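Local coordinates for fatty acyl CoA synthetase FADD13 (FATTY-ACYL-CoA SYNTHETASE) (Mycobacterium tuberculosis, PDB 3R44), which belongs to the ANL superfamily of AMP-binding enzymes, pairing a large N-terminal AMP-binding region with a smaller C-terminal domain, at residues C56-T61 against S157-E162; S430-V435 against S439-I444; A493-P498 against T505-Q510. All blocks are in the same frame, centred on the assembly; numbering follows the deposited sequence.

Interaction 1: residues C56-T61 against S157-E162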
loop_
_atom_site.group_PDB
_atom_site.type_symbol
_atom_site.label_atom_id
_atom_site.label_comp_id
_atom_site.label_asym_id
_atom_site.label_seq_id
_atom_site.Cartn_x
_atom_site.Cartn_y
_atom_site.Cartn_z
ATOM N N CYS A 56 -18.069 12.403 -14.652
ATOM C CA CYS A 56 -18.190 11.287 -13.720
ATOM C C CYS A 56 -19.162 11.653 -12.587
ATOM O O CYS A 56 -20.017 10.843 -12.207
ATOM C CB CYS A 56 -16.844 10.879 -13.140
ATOM S SG CYS A 56 -15.836 9.995 -14.372
ATOM N N ALA A 57 -19.027 12.873 -12.065
ATOM C CA ALA A 57 -19.902 13.338 -11.002
ATOM C C ALA A 57 -21.358 13.406 -11.467
ATOM O O ALA A 57 -22.280 13.078 -10.689
ATOM C CB ALA A 57 -19.450 14.690 -10.512
ATOM N N ASP A 58 -21.546 13.846 -12.711
ATOM C CA ASP A 58 -22.871 13.920 -13.328
ATOM C C ASP A 58 -23.502 12.530 -13.420
ATOM O O ASP A 58 -24.687 12.338 -13.044
ATOM C CB ASP A 58 -22.821 14.630 -14.699
ATOM C CG ASP A 58 -24.226 14.940 -15.272
ATOM O OD1 ASP A 58 -25.077 15.442 -14.499
ATOM O OD2 ASP A 58 -24.471 14.724 -16.487
ATOM N N VAL A 59 -22.710 11.568 -13.876
ATOM C CA VAL A 59 -23.144 10.163 -13.968
ATOM C C VAL A 59 -23.481 9.615 -12.584
ATOM O O VAL A 59 -24.530 9.004 -12.387
ATOM C CB VAL A 59 -22.107 9.263 -14.664
ATOM C CG1 VAL A 59 -22.474 7.752 -14.513
ATOM C CG2 VAL A 59 -21.909 9.675 -16.119
ATOM N N LEU A 60 -22.621 9.836 -11.596
ATOM C CA LEU A 60 -22.973 9.383 -10.262
ATOM C C LEU A 60 -24.212 10.011 -9.655
ATOM O O LEU A 60 -25.052 9.295 -9.038
ATOM C CB LEU A 60 -21.782 9.542 -9.313
ATOM C CG LEU A 60 -20.494 8.775 -9.600
ATOM C CD1 LEU A 60 -19.407 9.351 -8.659
ATOM C CD2 LEU A 60 -20.602 7.246 -9.408
ATOM N N THR A 61 -24.391 11.317 -9.877
ATOM C CA THR A 61 -25.574 12.028 -9.443
ATOM C C THR A 61 -26.802 11.348 -10.052
ATOM O O THR A 61 -27.838 11.116 -9.381
ATOM C CB THR A 61 -25.534 13.497 -9.848
ATOM O OG1 THR A 61 -24.541 14.154 -9.060
ATOM C CG2 THR A 61 -26.873 14.151 -9.567
ATOM N N SER A 157 -22.809 11.041 -22.723
ATOM C CA SER A 157 -23.966 11.937 -22.708
ATOM C C SER A 157 -24.024 12.912 -21.504
ATOM O O SER A 157 -24.943 13.720 -21.421
ATOM C CB SER A 157 -25.270 11.109 -22.820
ATOM O OG SER A 157 -25.564 10.474 -21.579
ATOM N N ALA A 158 -23.033 12.840 -20.601
ATOM C CA ALA A 158 -22.987 13.630 -19.374
ATOM C C ALA A 158 -22.498 15.026 -19.680
ATOM O O ALA A 158 -21.723 15.226 -20.645
ATOM C CB ALA A 158 -22.060 12.977 -18.389
ATOM N N ALA A 159 -22.944 15.979 -18.859
ATOM C CA ALA A 159 -22.511 17.376 -18.956
ATOM C C ALA A 159 -21.333 17.555 -18.024
ATOM O O ALA A 159 -21.254 16.904 -16.982
ATOM C CB ALA A 159 -23.644 18.339 -18.573
ATOM N N ALA A 160 -20.440 18.466 -18.378
ATOM C CA ALA A 160 -19.208 18.664 -17.639
ATOM C C ALA A 160 -19.375 19.816 -16.651
ATOM O O ALA A 160 -18.452 20.551 -16.435
ATOM C CB ALA A 160 -18.011 18.906 -18.633
ATOM N N ASP A 161 -20.553 19.931 -16.028
ATOM C CA ASP A 161 -20.869 21.004 -15.074
ATOM C C ASP A 161 -20.050 20.801 -13.821
ATOM O O ASP A 161 -20.003 19.714 -13.294
ATOM C CB ASP A 161 -22.348 20.931 -14.625
ATOM C CG ASP A 161 -23.370 21.145 -15.772
ATOM O OD1 ASP A 161 -23.067 21.933 -16.700
ATOM O OD2 ASP A 161 -24.505 20.550 -15.712
ATOM N N GLU A 162 -19.471 21.848 -13.278
ATOM C CA GLU A 162 -18.836 21.712 -11.996
ATOM C C GLU A 162 -19.937 21.566 -10.907
ATOM O O GLU A 162 -20.799 22.443 -10.811
ATOM C CB GLU A 162 -17.965 22.956 -11.807
ATOM C CG GLU A 162 -16.993 22.905 -10.711
ATOM C CD GLU A 162 -15.861 21.966 -10.959
ATOM O OE1 GLU A 162 -15.640 21.212 -9.988
ATOM O OE2 GLU A 162 -15.181 21.989 -12.075
#

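Interaction 2: residues S430-V435 against S439-I444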
loop_
_atom_site.group_PDB
_atom_site.type_symbol
_atom_site.label_atom_id
_atom_site.label_comp_id
_atom_site.label_asym_id
_atom_site.label_seq_id
_atom_site.Cartn_x
_atom_site.Cartn_y
_atom_site.Cartn_z
ATOM N N SER A 430 16.157 -13.258 16.000
ATOM C CA SER A 430 17.370 -12.507 16.377
ATOM C C SER A 430 18.190 -13.183 17.482
ATOM O O SER A 430 19.335 -12.843 17.652
ATOM C CB SER A 430 17.055 -11.065 16.801
ATOM O OG SER A 430 16.185 -11.055 17.924
ATOM N N VAL A 431 17.603 -14.119 18.224
ATOM C CA VAL A 431 18.327 -14.884 19.245
ATOM C C VAL A 431 19.008 -16.117 18.618
ATOM O O VAL A 431 20.197 -16.385 18.829
ATOM C CB VAL A 431 17.360 -15.282 20.385
ATOM C CG1 VAL A 431 18.016 -16.276 21.334
ATOM C CG2 VAL A 431 16.921 -14.008 21.151
ATOM N N ILE A 432 18.227 -16.855 17.836
ATOM C CA ILE A 432 18.703 -18.051 17.193
ATOM C C ILE A 432 19.782 -17.818 16.153
ATOM O O ILE A 432 20.680 -18.648 16.027
ATOM C CB ILE A 432 17.499 -18.848 16.548
ATOM C CG1 ILE A 432 16.511 -19.234 17.641
ATOM C CG2 ILE A 432 18.024 -20.068 15.775
ATOM C CD1 ILE A 432 15.266 -19.986 17.153
ATOM N N ILE A 433 19.723 -16.713 15.417
ATOM C CA ILE A 433 20.771 -16.396 14.425
ATOM C C ILE A 433 22.130 -16.295 15.112
ATOM O O ILE A 433 23.157 -16.537 14.481
ATOM C CB ILE A 433 20.460 -15.106 13.603
ATOM C CG1 ILE A 433 21.364 -14.987 12.342
ATOM C CG2 ILE A 433 20.599 -13.863 14.480
ATOM C CD1 ILE A 433 21.147 -16.084 11.300
ATOM N N GLY A 434 22.129 -15.979 16.407
ATOM C CA GLY A 434 23.346 -15.977 17.220
ATOM C C GLY A 434 24.003 -17.302 17.569
ATOM O O GLY A 434 25.209 -17.329 17.899
ATOM N N VAL A 435 23.250 -18.398 17.516
ATOM C CA VAL A 435 23.767 -19.700 17.899
ATOM C C VAL A 435 24.894 -20.085 16.913
ATOM O O VAL A 435 24.733 -19.993 15.708
ATOM C CB VAL A 435 22.687 -20.810 17.928
ATOM C CG1 VAL A 435 23.329 -22.210 18.138
ATOM C CG2 VAL A 435 21.657 -20.520 18.986
ATOM N N SER A 439 23.140 -20.708 10.224
ATOM C CA SER A 439 23.374 -19.705 9.182
ATOM C C SER A 439 22.159 -18.853 8.884
ATOM O O SER A 439 22.319 -17.710 8.507
ATOM C CB SER A 439 23.891 -20.309 7.868
ATOM O OG SER A 439 23.108 -21.339 7.365
ATOM N N GLU A 440 20.969 -19.428 8.983
ATOM C CA GLU A 440 19.748 -18.698 8.713
ATOM C C GLU A 440 18.640 -19.238 9.607
ATOM O O GLU A 440 18.644 -20.420 9.987
ATOM C CB GLU A 440 19.270 -18.835 7.248
ATOM C CG GLU A 440 20.198 -18.395 6.102
ATOM C CD GLU A 440 19.766 -19.050 4.784
ATOM O OE1 GLU A 440 18.726 -18.655 4.220
ATOM O OE2 GLU A 440 20.457 -19.975 4.333
ATOM N N VAL A 441 17.681 -18.370 9.917
ATOM C CA VAL A 441 16.482 -18.771 10.702
ATOM C C VAL A 441 15.271 -17.960 10.289
ATOM O O VAL A 441 15.369 -16.748 10.046
ATOM C CB VAL A 441 16.704 -18.665 12.250
ATOM C CG1 VAL A 441 17.052 -17.278 12.652
ATOM C CG2 VAL A 441 15.457 -19.140 13.024
ATOM N N ALA A 442 14.136 -18.617 10.162
ATOM C CA ALA A 442 12.862 -17.928 9.959
ATOM C C ALA A 442 11.904 -18.565 10.893
ATOM O O ALA A 442 11.842 -19.791 10.941
ATOM C CB ALA A 442 12.380 -18.134 8.556
ATOM N N VAL A 443 11.061 -17.761 11.558
ATOM C CA VAL A 443 10.053 -18.257 12.499
ATOM C C VAL A 443 8.660 -17.956 11.945
ATOM O O VAL A 443 8.403 -16.826 11.475
ATOM C CB VAL A 443 10.232 -17.664 13.917
ATOM C CG1 VAL A 443 9.006 -17.978 14.851
ATOM C CG2 VAL A 443 11.551 -18.181 14.550
ATOM N N ILE A 444 7.819 -18.981 11.958
ATOM C CA ILE A 444 6.395 -18.890 11.607
ATOM C C ILE A 444 5.513 -19.568 12.641
ATOM O O ILE A 444 5.937 -20.467 13.381
ATOM C CB ILE A 444 6.067 -19.544 10.243
ATOM C CG1 ILE A 444 6.498 -21.013 10.230
ATOM C CG2 ILE A 444 6.709 -18.738 9.114
ATOM C CD1 ILE A 444 5.930 -21.837 9.017
#

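Interaction 3: residues A493-P498 against T505-Q510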
loop_
_atom_site.group_PDB
_atom_site.type_symbol
_atom_site.label_atom_id
_atom_site.label_comp_id
_atom_site.label_asym_id
_atom_site.label_seq_id
_atom_site.Cartn_x
_atom_site.Cartn_y
_atom_site.Cartn_z
ATOM N N ALA A 493 17.226 -25.347 3.191
ATOM C CA ALA A 493 16.991 -24.048 2.586
ATOM C C ALA A 493 15.655 -23.492 3.036
ATOM O O ALA A 493 14.696 -24.239 3.239
ATOM C CB ALA A 493 17.000 -24.119 1.036
ATOM N N ILE A 494 15.628 -22.171 3.127
ATOM C CA ILE A 494 14.456 -21.372 3.377
ATOM C C ILE A 494 14.035 -20.694 2.057
ATOM O O ILE A 494 14.883 -20.263 1.281
ATOM C CB ILE A 494 14.792 -20.330 4.473
ATOM C CG1 ILE A 494 14.899 -21.075 5.809
ATOM C CG2 ILE A 494 13.745 -19.222 4.555
ATOM C CD1 ILE A 494 15.692 -20.228 6.853
ATOM N N PRO A 495 12.718 -20.605 1.807
ATOM C CA PRO A 495 12.273 -19.996 0.542
ATOM C C PRO A 495 12.471 -18.474 0.517
ATOM O O PRO A 495 11.996 -17.752 1.409
ATOM C CB PRO A 495 10.806 -20.404 0.469
ATOM C CG PRO A 495 10.358 -20.446 1.898
ATOM C CD PRO A 495 11.576 -20.999 2.650
ATOM N N ARG A 496 13.200 -17.998 -0.477
ATOM C CA ARG A 496 13.390 -16.572 -0.657
ATOM C C ARG A 496 13.098 -16.158 -2.086
ATOM O O ARG A 496 13.218 -16.961 -3.011
ATOM C CB ARG A 496 14.802 -16.174 -0.352
ATOM C CG ARG A 496 15.197 -16.212 1.110
ATOM C CD ARG A 496 16.733 -16.038 1.127
ATOM N NE ARG A 496 17.252 -16.363 2.436
ATOM C CZ ARG A 496 17.416 -15.467 3.384
ATOM N NH1 ARG A 496 17.113 -14.200 3.153
ATOM N NH2 ARG A 496 17.894 -15.838 4.564
ATOM N N ASN A 497 12.721 -14.898 -2.275
ATOM C CA ASN A 497 12.396 -14.431 -3.623
ATOM C C ASN A 497 13.690 -13.962 -4.299
ATOM O O ASN A 497 14.729 -13.988 -3.636
ATOM C CB ASN A 497 11.250 -13.384 -3.557
ATOM C CG ASN A 497 11.659 -12.080 -2.964
ATOM O OD1 ASN A 497 12.826 -11.853 -2.657
ATOM N ND2 ASN A 497 10.700 -11.158 -2.861
ATOM N N PRO A 498 13.663 -13.521 -5.583
ATOM C CA PRO A 498 14.970 -13.163 -6.168
ATOM C C PRO A 498 15.712 -11.982 -5.533
ATOM O O PRO A 498 16.924 -11.820 -5.747
ATOM C CB PRO A 498 14.603 -12.817 -7.620
ATOM C CG PRO A 498 13.371 -13.763 -7.865
ATOM C CD PRO A 498 12.610 -13.545 -6.625
ATOM N N THR A 505 4.920 -16.898 3.609
ATOM C CA THR A 505 3.733 -17.573 3.082
ATOM C C THR A 505 4.126 -18.938 2.488
ATOM O O THR A 505 3.431 -19.927 2.645
ATOM C CB THR A 505 3.078 -16.755 1.965
ATOM O OG1 THR A 505 4.091 -16.433 0.998
ATOM C CG2 THR A 505 2.529 -15.466 2.489
ATOM N N VAL A 506 5.262 -18.976 1.808
ATOM C CA VAL A 506 5.813 -20.252 1.280
ATOM C C VAL A 506 6.225 -21.201 2.435
ATOM O O VAL A 506 5.850 -22.393 2.434
ATOM C CB VAL A 506 6.944 -20.030 0.264
ATOM C CG1 VAL A 506 7.526 -21.394 -0.198
ATOM C CG2 VAL A 506 6.389 -19.207 -0.979
ATOM N N LEU A 507 6.905 -20.662 3.451
ATOM C CA LEU A 507 7.210 -21.468 4.605
ATOM C C LEU A 507 5.992 -22.112 5.186
ATOM O O LEU A 507 6.036 -23.297 5.483
ATOM C CB LEU A 507 7.876 -20.667 5.690
ATOM C CG LEU A 507 9.376 -20.464 5.499
ATOM C CD1 LEU A 507 9.841 -19.387 6.554
ATOM C CD2 LEU A 507 10.201 -21.768 5.664
ATOM N N ARG A 508 4.905 -21.346 5.382
ATOM C CA ARG A 508 3.678 -21.896 5.971
ATOM C C ARG A 508 3.094 -23.013 5.103
ATOM O O ARG A 508 2.602 -24.004 5.638
ATOM C CB ARG A 508 2.577 -20.811 6.196
ATOM C CG ARG A 508 2.941 -19.763 7.225
ATOM C CD ARG A 508 1.865 -18.656 7.356
ATOM N NE ARG A 508 2.480 -17.599 8.132
ATOM C CZ ARG A 508 2.888 -16.421 7.678
ATOM N NH1 ARG A 508 2.699 -16.053 6.405
ATOM N NH2 ARG A 508 3.492 -15.602 8.538
ATOM N N GLU A 509 3.200 -22.863 3.776
ATOM C CA GLU A 509 2.779 -23.879 2.837
ATOM C C GLU A 509 3.637 -25.124 2.957
ATOM O O GLU A 509 3.146 -26.249 2.916
ATOM C CB GLU A 509 2.951 -23.379 1.397
ATOM C CG GLU A 509 1.844 -22.507 0.825
ATOM C CD GLU A 509 2.257 -21.877 -0.536
ATOM O OE1 GLU A 509 2.985 -22.540 -1.328
ATOM O OE2 GLU A 509 1.871 -20.714 -0.801
ATOM N N GLN A 510 4.940 -24.920 3.010
ATOM C CA GLN A 510 5.873 -26.028 3.081
ATOM C C GLN A 510 5.589 -26.897 4.288
ATOM O O GLN A 510 5.464 -28.134 4.160
ATOM C CB GLN A 510 7.294 -25.490 3.162
ATOM C CG GLN A 510 7.882 -25.017 1.830
ATOM C CD GLN A 510 9.258 -24.452 1.992
ATOM O OE1 GLN A 510 9.689 -24.154 3.102
ATOM N NE2 GLN A 510 9.979 -24.328 0.897
HETATM O O HOH W 1 12.139 -24.550 4.405
#

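Interaction 1: residues C56-T61 against S157-E162
The backbone N-H of A159 donates to OD2 of D58 over 3.1 Å, at an N-H...O angle of 160°; it is the hydrogen bond between residues 56-61 and 157-162, one of several that join helix 46-62 to the loop after helix 148-157. The approach is fairly straight at the hydrogen but comes from above the carboxylate, 45° out of its plane. D58 reaches across because its CG stands anti to the backbone N (chi1 -170°), and OD2 then comes down beside A158 as well, 3.4 Å from the CA of A158. Farther back on the same side chain, CB of D58 sits 3.6 Å from O of A159, so the aspartate lies along A159, with OD2 at its N and CB near its O. An apolar contact flanks the polar one: CG2 of V59 meets CB of A158 at 4.0 Å. OD1 of D58 lies 5.3 Å from OD2 of D161, a like-charge pair that may mildly raise the affinity of either group for a proton. Farther along the loop, N54 of the same helix binds both A160 O and the carboxylate of E162, which also forms a salt bridge with K90. An aspartate on a helix thus accepts a backbone N-H of a loop within the AMP-binding region, where helix 46-62 packs through C56 on helix 79-91 and through C56 and V59 on L155 of helix 148-157.

Interaction 2: residues S430-V435 against S439-I444
I433 and V441 bring the two backbones nearest, with their CA atoms 6.2 Å apart, where helix 425-432 and the turn that follows face strand 438-448. Residues I432 to V435 form a type I turn, closed by a 3.0 Å bond from V435 N to I432 O. The strand carries a classic beta bulge, S439 and E440 pairing with the single residue V460. No hydrogen bond links the two segments. V441 is the hub of the contact, its two methyls dividing the work. CG2, anti to the backbone N, meets CG2 of I432 at 3.9 Å, the two side chains crossing at about a right angle. CG1, lodged between backbone N and carbonyl carbon (chi1 59°), lies against I433, 3.9 Å from I433 N and 4.2 Å from I433 CB. I433 starts off to one side, but its CD1 methyl swings onto the strand, 3.4 Å from O of S439 and 3.9 Å from CA of E440. I432, buried, also packs on A457 and C475, whereas I433 is exposed. Between residues 430-435 and 439-444 the contact is mostly van der Waals, branched side chains meeting each other and backbone; the polar link beside it is the hydrogen bond from V443 N to E429 OE2.

Interaction 3: residues A493-P498 against T505-Q510
The ring of P495 is pressed into the side of helix 504-511, where V506 lies at CB and CG, L507 at CD and CG, and Q510 across the ring carbons. Packing is tight at two points: CD of P495 lies 3.4 Å from CD2 of L507, and CB of P495 is 3.5 Å from CG1 of V506, both closer than usual van der Waals contact. The proline and leucine side chains cross at about a right angle, CG of L507 also touching the ring, while proline and valine slide past each other in opposite directions. V506 offers CG1 rather than CG2 because CG1 stands anti to its backbone N (chi1 177°) and lies alongside the ring carbons CB and CG. A backbone hydrogen bond between P495 and L503 ties the loop back on itself just ahead of the helix. The run from P495 to K501, sequence PRNPTGK, is consistent with the conserved lysine-bearing motif near the C-terminus of ANL enzymes, so the proline that opens this run is the residue packed on the helix that follows it. The rest of the contact is looser. I494 reaches L507 only through CG2 to CD1 at 4.4 Å, its side chain also touching V460 and I502. On the exposed flank, Q510, extended beyond CG, brings its amide to the ring, OE1 being 3.7 Å from CD of P495 and NE2 4.0 Å from CB and CG. A water joins the two segments, donating one hydrogen to O of A493 and one to OE1 of Q510, each at 2.8 Å. A malonate ion, probably a component of the crystallisation solution, lies about 3 Å from the P495 side chain.

Along the chain the three contacts follow one another without overlap. Interaction 1 lies in the AMP-binding region, on the other side of the chain's centre from the two others: its centre is 58 Å from that of interaction 2 and 49 Å from that of interaction 3. The latter two lie 15 Å apart, centre to centre. Interaction 2 uses strand 438-448 of the three-stranded sheet itself, and interaction 3 packs against that strand, L507 of helix 504-511 meeting A442 and I444, and R508 meeting I444. The loop 493-498 joins in through a salt bridge, R496 NH2 to E440 OE1 at 3.0 Å. Interactions 2 and 3 therefore build one compact C-terminal unit, remote from interaction 1.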